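Local coordinates for putative dehydratase (Salmonella enterica subsp. enterica serovar Enteritidis, PDB 3TW9), which catalyses, at a low rate in vitro, the magnesium-dependent dehydration of D-gluconate to 2-dehydro-3-deoxy-D-gluconate, at residues T36-P41 and R69-K74; C63-Q68 and D354-G359; P134-L139 and N363-L368; P332-A337 and D367-N372. One frame throughout, in Å; residues are numbered along the deposited sequence.

Contact 1 (T36-P41 and R69-K74)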
loop_
_atom_site.group_PDB
_atom_site.type_symbol
_atom_site.label_atom_id
_atom_site.label_comp_id
_atom_site.label_asym_id
_atom_site.label_seq_id
_atom_site.Cartn_x
_atom_site.Cartn_y
_atom_site.Cartn_z
ATOM N N THR C 36 -3.107 -19.190 -22.076
ATOM C CA THR C 36 -3.909 -18.031 -22.405
ATOM C C THR C 36 -5.144 -18.518 -23.118
ATOM O O THR C 36 -5.052 -19.112 -24.188
ATOM C CB THR C 36 -3.181 -17.046 -23.327
ATOM O OG1 THR C 36 -1.942 -16.687 -22.733
ATOM C CG2 THR C 36 -4.002 -15.773 -23.511
ATOM N N ILE C 37 -6.293 -18.261 -22.508
ATOM C CA ILE C 37 -7.588 -18.546 -23.123
ATOM C C ILE C 37 -8.142 -17.299 -23.776
ATOM O O ILE C 37 -8.346 -16.273 -23.108
ATOM C CB ILE C 37 -8.590 -19.120 -22.071
ATOM C CG1 ILE C 37 -7.982 -20.355 -21.390
ATOM C CG2 ILE C 37 -9.963 -19.434 -22.718
ATOM C CD1 ILE C 37 -8.546 -20.657 -19.986
ATOM N N LEU C 38 -8.352 -17.367 -25.089
ATOM C CA LEU C 38 -8.932 -16.264 -25.828
ATOM C C LEU C 38 -10.405 -16.528 -26.165
ATOM O O LEU C 38 -10.738 -17.505 -26.837
ATOM C CB LEU C 38 -8.142 -15.994 -27.105
ATOM C CG LEU C 38 -6.704 -15.451 -26.989
ATOM C CD1 LEU C 38 -6.254 -15.082 -28.383
ATOM C CD2 LEU C 38 -6.629 -14.230 -26.113
ATOM N N THR C 39 -11.283 -15.643 -25.718
ATOM C CA THR C 39 -12.738 -15.857 -25.882
ATOM C C THR C 39 -13.474 -14.513 -25.987
ATOM O O THR C 39 -13.051 -13.521 -25.396
ATOM C CB THR C 39 -13.311 -16.755 -24.726
ATOM O OG1 THR C 39 -14.692 -17.068 -24.971
ATOM C CG2 THR C 39 -13.158 -16.083 -23.339
ATOM N N ALA C 40 -14.564 -14.466 -26.745
ATOM C CA ALA C 40 -15.336 -13.223 -26.854
ATOM C C ALA C 40 -16.865 -13.431 -26.686
ATOM O O ALA C 40 -17.625 -13.087 -27.589
ATOM C CB ALA C 40 -15.049 -12.558 -28.186
ATOM N N PRO C 41 -17.311 -13.983 -25.537
ATOM C CA PRO C 41 -18.755 -14.260 -25.376
ATOM C C PRO C 41 -19.662 -13.032 -25.411
ATOM O O PRO C 41 -20.859 -13.143 -25.747
ATOM C CB PRO C 41 -18.829 -14.918 -23.988
ATOM C CG PRO C 41 -17.458 -15.336 -23.670
ATOM C CD PRO C 41 -16.579 -14.317 -24.309
ATOM N N ARG C 69 -5.374 -5.418 -28.618
ATOM C CA ARG C 69 -4.097 -6.078 -28.934
ATOM C C ARG C 69 -4.058 -7.492 -28.390
ATOM O O ARG C 69 -2.994 -8.031 -28.090
ATOM C CB ARG C 69 -2.882 -5.234 -28.487
ATOM C CG ARG C 69 -2.697 -3.913 -29.246
ATOM C CD ARG C 69 -2.276 -4.084 -30.705
ATOM N NE ARG C 69 -2.058 -2.807 -31.391
ATOM C CZ ARG C 69 -3.009 -2.035 -31.932
ATOM N NH1 ARG C 69 -4.282 -2.407 -31.915
ATOM N NH2 ARG C 69 -2.681 -0.886 -32.525
ATOM N N ILE C 70 -5.238 -8.119 -28.311
ATOM C CA ILE C 70 -5.373 -9.404 -27.667
ATOM C C ILE C 70 -4.402 -10.490 -28.129
ATOM O O ILE C 70 -3.908 -11.232 -27.303
ATOM C CB ILE C 70 -6.865 -9.911 -27.690
ATOM C CG1 ILE C 70 -7.219 -10.603 -26.375
ATOM C CG2 ILE C 70 -7.150 -10.833 -28.884
ATOM C CD1 ILE C 70 -7.353 -9.667 -25.202
ATOM N N PHE C 71 -4.102 -10.552 -29.440
ATOM C CA PHE C 71 -3.222 -11.611 -29.960
ATOM C C PHE C 71 -1.774 -11.378 -29.560
ATOM O O PHE C 71 -1.049 -12.325 -29.311
ATOM C CB PHE C 71 -3.353 -11.783 -31.485
ATOM C CG PHE C 71 -4.714 -12.212 -31.930
ATOM C CD1 PHE C 71 -5.246 -13.422 -31.486
ATOM C CD2 PHE C 71 -5.436 -11.449 -32.831
ATOM C CE1 PHE C 71 -6.510 -13.850 -31.909
ATOM C CE2 PHE C 71 -6.696 -11.866 -33.266
ATOM C CZ PHE C 71 -7.232 -13.063 -32.798
ATOM N N ALA C 72 -1.379 -10.106 -29.460
ATOM C CA ALA C 72 -0.044 -9.751 -28.970
ATOM C C ALA C 72 0.138 -10.032 -27.467
ATOM O O ALA C 72 1.222 -10.459 -27.027
ATOM C CB ALA C 72 0.300 -8.282 -29.332
ATOM N N VAL C 73 -0.927 -9.816 -26.695
ATOM C CA VAL C 73 -0.969 -10.236 -25.292
ATOM C C VAL C 73 -0.768 -11.758 -25.143
ATOM O O VAL C 73 0.043 -12.200 -24.331
ATOM C CB VAL C 73 -2.268 -9.767 -24.611
ATOM C CG1 VAL C 73 -2.365 -10.337 -23.168
ATOM C CG2 VAL C 73 -2.322 -8.227 -24.597
ATOM N N LYS C 74 -1.497 -12.541 -25.940
ATOM C CA LYS C 74 -1.307 -14.006 -25.972
ATOM C C LYS C 74 0.120 -14.388 -26.317
ATOM O O LYS C 74 0.714 -15.210 -25.625
ATOM C CB LYS C 74 -2.280 -14.662 -26.956
ATOM C CG LYS C 74 -2.036 -16.182 -27.127
ATOM C CD LYS C 74 -3.035 -16.813 -28.096
ATOM C CE LYS C 74 -2.840 -18.330 -28.182
ATOM N NZ LYS C 74 -3.090 -19.010 -26.868
HETATM O O HOH W 1 -2.036 -20.723 -24.248
#

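Contact 2 (C63-Q68 and D354-G359). With GOL (glycerol), chain L.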
loop_
_atom_site.group_PDB
_atom_site.type_symbol
_atom_site.label_atom_id
_atom_site.label_comp_id
_atom_site.label_asym_id
_atom_site.label_seq_id
_atom_site.Cartn_x
_atom_site.Cartn_y
_atom_site.Cartn_z
ATOM N N CYS C 63 -7.139 -11.876 -15.447
ATOM C CA CYS C 63 -7.504 -11.144 -16.633
ATOM C C CYS C 63 -6.274 -10.529 -17.281
ATOM O O CYS C 63 -5.463 -9.874 -16.596
ATOM C CB CYS C 63 -8.538 -10.049 -16.339
ATOM S SG CYS C 63 -9.330 -9.350 -17.801
ATOM N N ALA C 64 -6.191 -10.697 -18.609
ATOM C CA ALA C 64 -5.168 -10.061 -19.443
ATOM C C ALA C 64 -5.770 -9.277 -20.592
ATOM O O ALA C 64 -5.162 -9.169 -21.663
ATOM C CB ALA C 64 -4.164 -11.144 -19.976
ATOM N N THR C 65 -6.970 -8.725 -20.389
ATOM C CA THR C 65 -7.715 -8.131 -21.477
ATOM C C THR C 65 -7.298 -6.689 -21.798
ATOM O O THR C 65 -7.747 -5.734 -21.128
ATOM C CB THR C 65 -9.239 -8.251 -21.202
ATOM O OG1 THR C 65 -9.552 -9.636 -20.901
ATOM C CG2 THR C 65 -10.080 -7.753 -22.382
ATOM N N PHE C 66 -6.396 -6.579 -22.776
ATOM C CA PHE C 66 -6.215 -5.386 -23.595
ATOM C C PHE C 66 -6.818 -5.820 -24.927
ATOM O O PHE C 66 -6.146 -6.415 -25.769
ATOM C CB PHE C 66 -4.707 -5.059 -23.690
ATOM C CG PHE C 66 -4.329 -3.970 -24.674
ATOM C CD1 PHE C 66 -5.259 -3.079 -25.207
ATOM C CD2 PHE C 66 -2.990 -3.814 -25.029
ATOM C CE1 PHE C 66 -4.882 -2.079 -26.093
ATOM C CE2 PHE C 66 -2.594 -2.800 -25.916
ATOM C CZ PHE C 66 -3.548 -1.937 -26.456
ATOM N N THR C 67 -8.099 -5.499 -25.108
ATOM C CA THR C 67 -8.886 -6.065 -26.221
ATOM C C THR C 67 -8.329 -5.755 -27.622
ATOM O O THR C 67 -8.283 -6.646 -28.491
ATOM C CB THR C 67 -10.397 -5.687 -26.121
ATOM O OG1 THR C 67 -11.164 -6.517 -26.999
ATOM C CG2 THR C 67 -10.657 -4.238 -26.527
ATOM N N GLN C 68 -7.854 -4.521 -27.818
ATOM C CA GLN C 68 -7.365 -4.086 -29.135
ATOM C C GLN C 68 -6.056 -4.764 -29.556
ATOM O O GLN C 68 -5.677 -4.682 -30.728
ATOM C CB GLN C 68 -7.230 -2.574 -29.197
ATOM C CG GLN C 68 -8.544 -1.806 -28.998
ATOM C CD GLN C 68 -8.841 -1.468 -27.538
ATOM O OE1 GLN C 68 -8.218 -1.983 -26.629
ATOM N NE2 GLN C 68 -9.829 -0.603 -27.327
ATOM N N ASP C 354 -14.789 -4.166 -22.243
ATOM C CA ASP C 354 -13.519 -4.828 -22.574
ATOM C C ASP C 354 -12.663 -5.139 -21.344
ATOM O O ASP C 354 -11.561 -4.600 -21.162
ATOM C CB ASP C 354 -12.740 -4.075 -23.680
ATOM C CG ASP C 354 -12.581 -2.599 -23.406
ATOM O OD1 ASP C 354 -13.570 -1.932 -23.098
ATOM O OD2 ASP C 354 -11.447 -2.081 -23.581
ATOM N N ILE C 355 -13.209 -6.029 -20.513
ATOM C CA ILE C 355 -12.628 -6.561 -19.303
ATOM C C ILE C 355 -13.334 -7.913 -19.130
ATOM O O ILE C 355 -14.548 -7.997 -19.342
ATOM C CB ILE C 355 -12.885 -5.617 -18.075
ATOM C CG1 ILE C 355 -12.345 -6.213 -16.771
ATOM C CG2 ILE C 355 -14.386 -5.255 -17.934
ATOM C CD1 ILE C 355 -12.313 -5.196 -15.574
ATOM N N SER C 356 -12.586 -8.965 -18.803
ATOM C CA SER C 356 -13.228 -10.260 -18.591
ATOM C C SER C 356 -14.005 -10.244 -17.278
ATOM O O SER C 356 -13.743 -9.413 -16.393
ATOM C CB SER C 356 -12.199 -11.396 -18.624
ATOM O OG SER C 356 -11.486 -11.509 -17.403
ATOM N N PRO C 357 -14.971 -11.166 -17.124
ATOM C CA PRO C 357 -15.573 -11.277 -15.795
ATOM C C PRO C 357 -14.565 -11.525 -14.656
ATOM O O PRO C 357 -14.833 -11.160 -13.498
ATOM C CB PRO C 357 -16.546 -12.451 -15.967
ATOM C CG PRO C 357 -17.019 -12.251 -17.417
ATOM C CD PRO C 357 -15.704 -11.975 -18.129
ATOM N N VAL C 358 -13.414 -12.122 -14.978
ATOM C CA VAL C 358 -12.348 -12.302 -13.999
ATOM C C VAL C 358 -11.806 -10.913 -13.567
ATOM O O VAL C 358 -11.674 -10.644 -12.390
ATOM C CB VAL C 358 -11.188 -13.165 -14.559
ATOM C CG1 VAL C 358 -10.053 -13.322 -13.530
ATOM C CG2 VAL C 358 -11.695 -14.567 -14.999
ATOM N N GLY C 359 -11.502 -10.054 -14.534
ATOM C CA GLY C 359 -11.147 -8.641 -14.234
ATOM C C GLY C 359 -12.255 -7.891 -13.489
ATOM O O GLY C 359 -11.981 -7.058 -12.626
HETATM C C1 GOL L . -11.685 1.470 -24.416
HETATM O O1 GOL L . -11.553 0.136 -24.870
HETATM C C2 GOL L . -12.980 1.647 -23.626
HETATM O O2 GOL L . -12.937 0.744 -22.556
HETATM C C3 GOL L . -13.057 3.045 -23.020
HETATM O O3 GOL L . -13.230 4.014 -24.023
HETATM O O HOH W 2 -9.299 -3.832 -23.080
#

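Contact 3 (P134-L139 and N363-L368)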
loop_
_atom_site.group_PDB
_atom_site.type_symbol
_atom_site.label_atom_id
_atom_site.label_comp_id
_atom_site.label_asym_id
_atom_site.label_seq_id
_atom_site.Cartn_x
_atom_site.Cartn_y
_atom_site.Cartn_z
ATOM N N PRO C 134 -11.974 -15.412 0.224
ATOM C CA PRO C 134 -12.010 -14.539 -0.918
ATOM C C PRO C 134 -10.767 -13.658 -0.909
ATOM O O PRO C 134 -10.191 -13.433 0.160
ATOM C CB PRO C 134 -13.253 -13.696 -0.669
ATOM C CG PRO C 134 -14.133 -14.541 0.199
ATOM C CD PRO C 134 -13.163 -15.234 1.088
ATOM N N VAL C 135 -10.361 -13.173 -2.087
ATOM C CA VAL C 135 -9.227 -12.252 -2.175
ATOM C C VAL C 135 -9.455 -10.996 -1.300
ATOM O O VAL C 135 -8.518 -10.553 -0.627
ATOM C CB VAL C 135 -8.870 -11.899 -3.656
ATOM C CG1 VAL C 135 -7.877 -10.742 -3.732
ATOM C CG2 VAL C 135 -8.254 -13.114 -4.352
ATOM N N TYR C 136 -10.683 -10.452 -1.266
ATOM C CA TYR C 136 -10.973 -9.287 -0.395
ATOM C C TYR C 136 -10.641 -9.574 1.066
ATOM O O TYR C 136 -10.236 -8.685 1.794
ATOM C CB TYR C 136 -12.409 -8.727 -0.563
ATOM C CG TYR C 136 -13.558 -9.671 -0.167
ATOM C CD1 TYR C 136 -13.879 -9.917 1.175
ATOM C CD2 TYR C 136 -14.364 -10.247 -1.152
ATOM C CE1 TYR C 136 -14.947 -10.755 1.516
ATOM C CE2 TYR C 136 -15.441 -11.078 -0.822
ATOM C CZ TYR C 136 -15.723 -11.323 0.510
ATOM O OH TYR C 136 -16.779 -12.148 0.820
ATOM N N ASP C 137 -10.776 -10.832 1.494
ATOM C CA ASP C 137 -10.451 -11.182 2.871
ATOM C C ASP C 137 -8.950 -11.280 3.101
ATOM O O ASP C 137 -8.473 -10.898 4.171
ATOM C CB ASP C 137 -11.155 -12.496 3.292
ATOM C CG ASP C 137 -12.540 -12.264 3.872
ATOM O OD1 ASP C 137 -12.878 -11.119 4.264
ATOM O OD2 ASP C 137 -13.302 -13.240 3.938
ATOM N N LEU C 138 -8.196 -11.747 2.097
ATOM C CA LEU C 138 -6.714 -11.702 2.178
ATOM C C LEU C 138 -6.185 -10.266 2.330
ATOM O O LEU C 138 -5.180 -10.022 3.023
ATOM C CB LEU C 138 -6.068 -12.290 0.922
ATOM C CG LEU C 138 -6.322 -13.764 0.610
ATOM C CD1 LEU C 138 -5.655 -14.110 -0.701
ATOM C CD2 LEU C 138 -5.746 -14.579 1.733
ATOM N N LEU C 139 -6.882 -9.340 1.683
ATOM C CA LEU C 139 -6.455 -7.943 1.584
ATOM C C LEU C 139 -6.907 -7.054 2.751
ATOM O O LEU C 139 -6.580 -5.860 2.775
ATOM C CB LEU C 139 -6.923 -7.371 0.245
ATOM C CG LEU C 139 -6.318 -7.987 -1.027
ATOM C CD1 LEU C 139 -6.931 -7.365 -2.258
ATOM C CD2 LEU C 139 -4.783 -7.847 -1.065
ATOM N N ASN C 363 -11.509 -6.132 -9.826
ATOM C CA ASN C 363 -11.923 -4.736 -9.458
ATOM C C ASN C 363 -12.682 -4.751 -8.159
ATOM O O ASN C 363 -12.452 -3.935 -7.295
ATOM C CB ASN C 363 -12.874 -4.085 -10.468
ATOM C CG ASN C 363 -12.210 -3.670 -11.797
ATOM O OD1 ASN C 363 -10.991 -3.773 -11.996
ATOM N ND2 ASN C 363 -13.036 -3.185 -12.709
ATOM N N MET C 364 -13.627 -5.683 -8.034
ATOM C CA MET C 364 -14.556 -5.650 -6.911
ATOM C C MET C 364 -13.951 -6.161 -5.612
ATOM O O MET C 364 -14.287 -5.667 -4.550
ATOM C CB MET C 364 -15.862 -6.366 -7.289
ATOM C CG MET C 364 -16.665 -5.565 -8.310
ATOM S SD MET C 364 -18.151 -6.465 -8.808
ATOM C CE MET C 364 -18.882 -5.271 -9.936
ATOM N N HIS C 365 -13.043 -7.135 -5.689
ATOM C CA HIS C 365 -12.256 -7.542 -4.509
ATOM C C HIS C 365 -11.360 -6.425 -3.979
ATOM O O HIS C 365 -11.224 -6.246 -2.768
ATOM C CB HIS C 365 -11.417 -8.794 -4.783
ATOM C CG HIS C 365 -12.225 -10.054 -4.801
ATOM N ND1 HIS C 365 -12.350 -10.872 -3.704
ATOM C CD2 HIS C 365 -12.985 -10.616 -5.772
ATOM C CE1 HIS C 365 -13.139 -11.890 -3.996
ATOM N NE2 HIS C 365 -13.544 -11.754 -5.243
ATOM N N LEU C 366 -10.746 -5.685 -4.897
ATOM C CA LEU C 366 -10.070 -4.445 -4.501
ATOM C C LEU C 366 -11.075 -3.475 -3.866
ATOM O O LEU C 366 -10.824 -2.955 -2.776
ATOM C CB LEU C 366 -9.393 -3.823 -5.718
ATOM C CG LEU C 366 -8.175 -4.597 -6.249
ATOM C CD1 LEU C 366 -7.870 -4.133 -7.640
ATOM C CD2 LEU C 366 -6.936 -4.437 -5.362
ATOM N N ASP C 367 -12.209 -3.255 -4.528
ATOM C CA ASP C 367 -13.219 -2.291 -4.082
ATOM C C ASP C 367 -13.668 -2.597 -2.643
ATOM O O ASP C 367 -13.792 -1.698 -1.828
ATOM C CB ASP C 367 -14.468 -2.403 -4.957
ATOM C CG ASP C 367 -14.286 -1.823 -6.321
ATOM O OD1 ASP C 367 -13.400 -0.938 -6.523
ATOM O OD2 ASP C 367 -15.058 -2.227 -7.210
ATOM N N LEU C 368 -13.940 -3.872 -2.355
ATOM C CA LEU C 368 -14.468 -4.267 -1.040
ATOM C C LEU C 368 -13.446 -4.095 0.075
ATOM O O LEU C 368 -13.816 -3.868 1.240
ATOM C CB LEU C 368 -14.997 -5.718 -1.088
ATOM C CG LEU C 368 -16.263 -6.151 -0.353
ATOM C CD1 LEU C 368 -17.467 -5.212 -0.553
ATOM C CD2 LEU C 368 -16.619 -7.574 -0.773
#

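Contact 4 (P332-A337 and D367-N372)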
loop_
_atom_site.group_PDB
_atom_site.type_symbol
_atom_site.label_atom_id
_atom_site.label_comp_id
_atom_site.label_asym_id
_atom_site.label_seq_id
_atom_site.Cartn_x
_atom_site.Cartn_y
_atom_site.Cartn_z
ATOM N N PRO C 332 0.004 -4.501 -8.232
ATOM C CA PRO C 332 0.189 -3.047 -8.350
ATOM C C PRO C 332 -1.038 -2.189 -8.078
ATOM O O PRO C 332 -0.890 -1.071 -7.553
ATOM C CB PRO C 332 0.662 -2.872 -9.797
ATOM C CG PRO C 332 0.166 -4.109 -10.495
ATOM C CD PRO C 332 0.337 -5.189 -9.494
ATOM N N ALA C 333 -2.240 -2.679 -8.407
ATOM C CA ALA C 333 -3.457 -1.886 -8.196
ATOM C C ALA C 333 -3.706 -1.645 -6.707
ATOM O O ALA C 333 -4.133 -0.558 -6.323
ATOM C CB ALA C 333 -4.667 -2.549 -8.828
ATOM N N ARG C 334 -3.446 -2.655 -5.891
ATOM C CA ARG C 334 -3.547 -2.561 -4.441
ATOM C C ARG C 334 -2.592 -1.492 -3.899
ATOM O O ARG C 334 -2.975 -0.676 -3.044
ATOM C CB ARG C 334 -3.234 -3.927 -3.805
ATOM C CG ARG C 334 -4.195 -4.339 -2.736
ATOM C CD ARG C 334 -3.872 -3.704 -1.421
ATOM N NE ARG C 334 -5.088 -3.237 -0.770
ATOM C CZ ARG C 334 -5.270 -3.148 0.545
ATOM N NH1 ARG C 334 -4.319 -3.501 1.400
ATOM N NH2 ARG C 334 -6.428 -2.701 1.000
ATOM N N LYS C 335 -1.369 -1.478 -4.414
ATOM C CA LYS C 335 -0.363 -0.486 -3.997
ATOM C C LYS C 335 -0.822 0.909 -4.358
ATOM O O LYS C 335 -0.676 1.836 -3.551
ATOM C CB LYS C 335 1.011 -0.782 -4.595
ATOM C CG LYS C 335 1.615 -2.032 -4.024
ATOM C CD LYS C 335 2.995 -2.248 -4.580
ATOM C CE LYS C 335 3.487 -3.623 -4.148
ATOM N NZ LYS C 335 4.624 -4.041 -5.021
ATOM N N LEU C 336 -1.430 1.031 -5.545
ATOM C CA LEU C 336 -1.907 2.310 -6.031
ATOM C C LEU C 336 -3.116 2.779 -5.195
ATOM O O LEU C 336 -3.221 3.950 -4.858
ATOM C CB LEU C 336 -2.275 2.170 -7.509
ATOM C CG LEU C 336 -3.015 3.306 -8.225
ATOM C CD1 LEU C 336 -2.306 4.649 -8.028
ATOM C CD2 LEU C 336 -3.059 2.940 -9.692
ATOM N N ALA C 337 -4.011 1.851 -4.865
ATOM C CA ALA C 337 -5.178 2.147 -4.009
ATOM C C ALA C 337 -4.713 2.702 -2.657
ATOM O O ALA C 337 -5.233 3.697 -2.170
ATOM C CB ALA C 337 -6.001 0.874 -3.791
ATOM N N ASP C 367 -12.209 -3.255 -4.528
ATOM C CA ASP C 367 -13.219 -2.291 -4.082
ATOM C C ASP C 367 -13.668 -2.597 -2.643
ATOM O O ASP C 367 -13.792 -1.698 -1.828
ATOM C CB ASP C 367 -14.468 -2.403 -4.957
ATOM C CG ASP C 367 -14.286 -1.823 -6.321
ATOM O OD1 ASP C 367 -13.400 -0.938 -6.523
ATOM O OD2 ASP C 367 -15.058 -2.227 -7.210
ATOM N N LEU C 368 -13.940 -3.872 -2.355
ATOM C CA LEU C 368 -14.468 -4.267 -1.040
ATOM C C LEU C 368 -13.446 -4.095 0.075
ATOM O O LEU C 368 -13.816 -3.868 1.240
ATOM C CB LEU C 368 -14.997 -5.718 -1.088
ATOM C CG LEU C 368 -16.263 -6.151 -0.353
ATOM C CD1 LEU C 368 -17.467 -5.212 -0.553
ATOM C CD2 LEU C 368 -16.619 -7.574 -0.773
ATOM N N SER C 369 -12.155 -4.156 -0.272
ATOM C CA SER C 369 -11.100 -4.085 0.724
ATOM C C SER C 369 -10.390 -2.724 0.843
ATOM O O SER C 369 -9.444 -2.613 1.611
ATOM C CB SER C 369 -10.054 -5.187 0.488
ATOM O OG SER C 369 -9.540 -5.085 -0.823
ATOM N N SER C 370 -10.808 -1.717 0.072
ATOM C CA SER C 370 -10.182 -0.391 0.141
ATOM C C SER C 370 -11.062 0.547 0.951
ATOM O O SER C 370 -12.229 0.728 0.623
ATOM C CB SER C 370 -9.965 0.226 -1.270
ATOM O OG SER C 370 -9.066 -0.562 -2.054
ATOM N N PRO C 371 -10.495 1.185 2.000
ATOM C CA PRO C 371 -11.264 2.224 2.704
ATOM C C PRO C 371 -11.612 3.384 1.783
ATOM O O PRO C 371 -12.687 3.972 1.900
ATOM C CB PRO C 371 -10.299 2.707 3.802
ATOM C CG PRO C 371 -9.351 1.640 3.965
ATOM C CD PRO C 371 -9.208 0.926 2.656
ATOM N N ASN C 372 -10.705 3.683 0.851
ATOM C CA ASN C 372 -10.866 4.808 -0.069
ATOM C C ASN C 372 -11.497 4.423 -1.393
ATOM O O ASN C 372 -11.268 5.093 -2.425
ATOM C CB ASN C 372 -9.497 5.492 -0.322
ATOM C CG ASN C 372 -8.509 4.547 -0.977
ATOM O OD1 ASN C 372 -8.395 3.402 -0.579
ATOM N ND2 ASN C 372 -7.799 5.019 -1.981
HETATM O O HOH W 3 -7.904 -3.206 -1.927
HETATM O O HOH W 4 -7.052 -1.963 3.327
#

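Contact 1 (T36-P41 and R69-K74)
Thr36 and Leu38 of strand 36-39 face Lys74 and Ile70 of helix 70-74, the two axes running nearly antiparallel at 165° and 9.6 Å apart at their closest. Leu38 carries the apolar part, and its two methyl groups divide the work. Leu38 CD2 meets Ile70 CG1 at 3.7 Å, the side chains running alongside with opposite headings. Leu38 CD1 touches both Phe71 CD1 and Lys74 CD at 3.7 Å. It approaches the Phe71 ring at a slant, while Ile70 CG2 sits over the centre of one face of that ring. The Lys74 chain leaves with CG anti to the backbone N (chi1 175°). It stays extended and bends only at its last torsion. Its aliphatic part thus passes Thr36, where CG2 lies 4.0 Å from Lys74 CB. The ammonium end reaches back to the strand: Lys74 NZ makes a weak hydrogen bond of 3.3 Å to Thr36 O. A water that accepts from Thr36 N at 2.9 Å also receives a weak bond from Lys74 NZ. The stronger partner is Asp78, one turn further along the helix, which forms a salt bridge with Lys74 NZ and a hydrogen bond with Thr36 OG1. The contact packs helix 70-85 against the antiparallel three-stranded sheet of the N-terminal domain. Strand 46-53 pairs with strand 31-39, and its Ala47 touches both Leu38 and Ile70. Ile111 of helix 110-131 packs against Val73.

Contact 2 (C63-Q68 and D354-G359)
Thr67 and Asp354 meet where the N-terminal domain of this enolase-superfamily enzyme closes over the barrel domain. Their side chains cross at about a right angle, with Thr67 CG2 3.5 Å from Asp354 CB. The Asp354 carboxylate swings out between the backbone N and the carbonyl carbon (chi1 50°). This turns its oxygens to a bound glycerol, probably from the crystallisation liquor. Asp354 OD1 accepts from glycerol O2 at 2.8 Å and Asp354 OD2 from glycerol O1 at 2.6 Å. Gln68 NE2 donates to the same glycerol O1 at 3.1 Å. Gln68 and Asp354 are both assigned to substrate binding, so the glycerol probably marks part of the sugar site. His250 NE2 also bonds to it. A water accepts from Thr67 N and lies beside the carboxylate. Further in, Thr65 CG2 rests against Asp354 O, and Thr65 OG1 bonds to Ala47 N, while Thr67 OG1 bonds to Asp45 O; both partners lie in the N-terminal domain. At the buried end the acceptor is a sulfur. Cys63 SG is set against Ser356, just before helix 357-369, while Cys63 CB lies against Gly359 N. Val358 CG1 lies near Cys63 N. Ser356 is the N-cap residue, and its OG accepts a straight bond from Gly359 N and a weak one from Val358 N. Ser356 N donates to Cys63 SG over 3.4 Å.

Contact 3 (P134-L139 and N363-L368)
A buried helix-to-helix contact joins Tyr136 of the short helix 135-138, in the N-terminal domain, to His365 of helix 357-369 in the barrel domain. The polar link is one hydrogen bond, from Tyr136 N to His365 ND1, 3.0 Å long. The donor lies almost in the imidazole plane, 7° out of it, so ND1 accepts at the ring edge. The other nitrogen, NE2, bonds to Leu408 O. Held at both nitrogens, the imidazole is fixed in rotation. Pro134 CB meets the same ring at its edge, 3.8 Å from His365 CE1, and Val135 CB lies 3.6 Å from His365 ND1. The Tyr136 and His365 rings are nearly parallel, with planes at 25°, but offset, with centroids 5.2 Å apart and little overlap. The phenol ring is clasped instead by aliphatic carbon: Leu368 CD2 makes a CH-pi contact over one face, 3.6 Å from the Tyr136 centroid, and Pro134 CB lies over the opposite face. Leu139 CD1 closes loosely on Leu366 CD2. Leu138 packs on Leu138 of the second subunit and, with Leu139, on Trp124 of helix 110-131. Leu368 leans on strand 147-152, and Leu366 on Ala333 of helix 330-342.

Contact 4 (P332-A337 and D367-N372)
Ala337 and Ser370 bring the two backbones closest, with CA atoms 7.0 Å apart, where helix 332-337 passes the tail of helix 357-369 and the loop after it. The direct bond lies beyond this point. Asn372 ND2 donates to Ala337 O at 2.9 Å, a bent bond with an angle of 139° at the hydrogen. The donor sits somewhat off the carbonyl plane. Asn372 holds CG between its backbone N and carbonyl carbon (chi1 62°), which turns the amide toward the helix. ND2 also donates to Val345 O, so one amide nitrogen serves two backbone carbonyls. Ala337 CB packs on Ser370 OG at 3.8 Å; that hydroxyl bonds to Leu366 O of helix 357-369. Arg334 spans the other end with a long chain bent at chi2 and chi3. Arg334 NH2 comes to 3.1 Å from Ser369 O, which lies at the edge of the guanidinium near its plane. A water joins the same two residues by other atoms, accepting from Arg334 NE at 3.0 Å and donating to Ser369 OG at 2.7 Å. Ser369 OG is bonded to His365 O as well. Successive outer helices in contact, with the loop after the second tied back to the first and to strand 346-347, belong to the beta/alpha barrel of the enolase superfamily.

Overall arrangement
Contacts 2, 3 and 4 are buried and all draw on helix 357-369: contact 2 at its start, contact 3 along its second half, contact 4 at its end. Contact 1 is only partly buried and stays within the N-terminal domain, yet it touches contact 2 through Ile70 and Val73. Contacts 2 and 3 both join the N-terminal region to the barrel, one at the substrate site and the other about 18 Å away between centres. Contacts 3 and 4 share Asp367 and Leu368 and border the second subunit. Chemistry follows place: aliphatic packing with a lysine in contact 1, carboxylate, amide and sulfur in contact 2, rings in contact 3, water-bridged polar groups in contact 4.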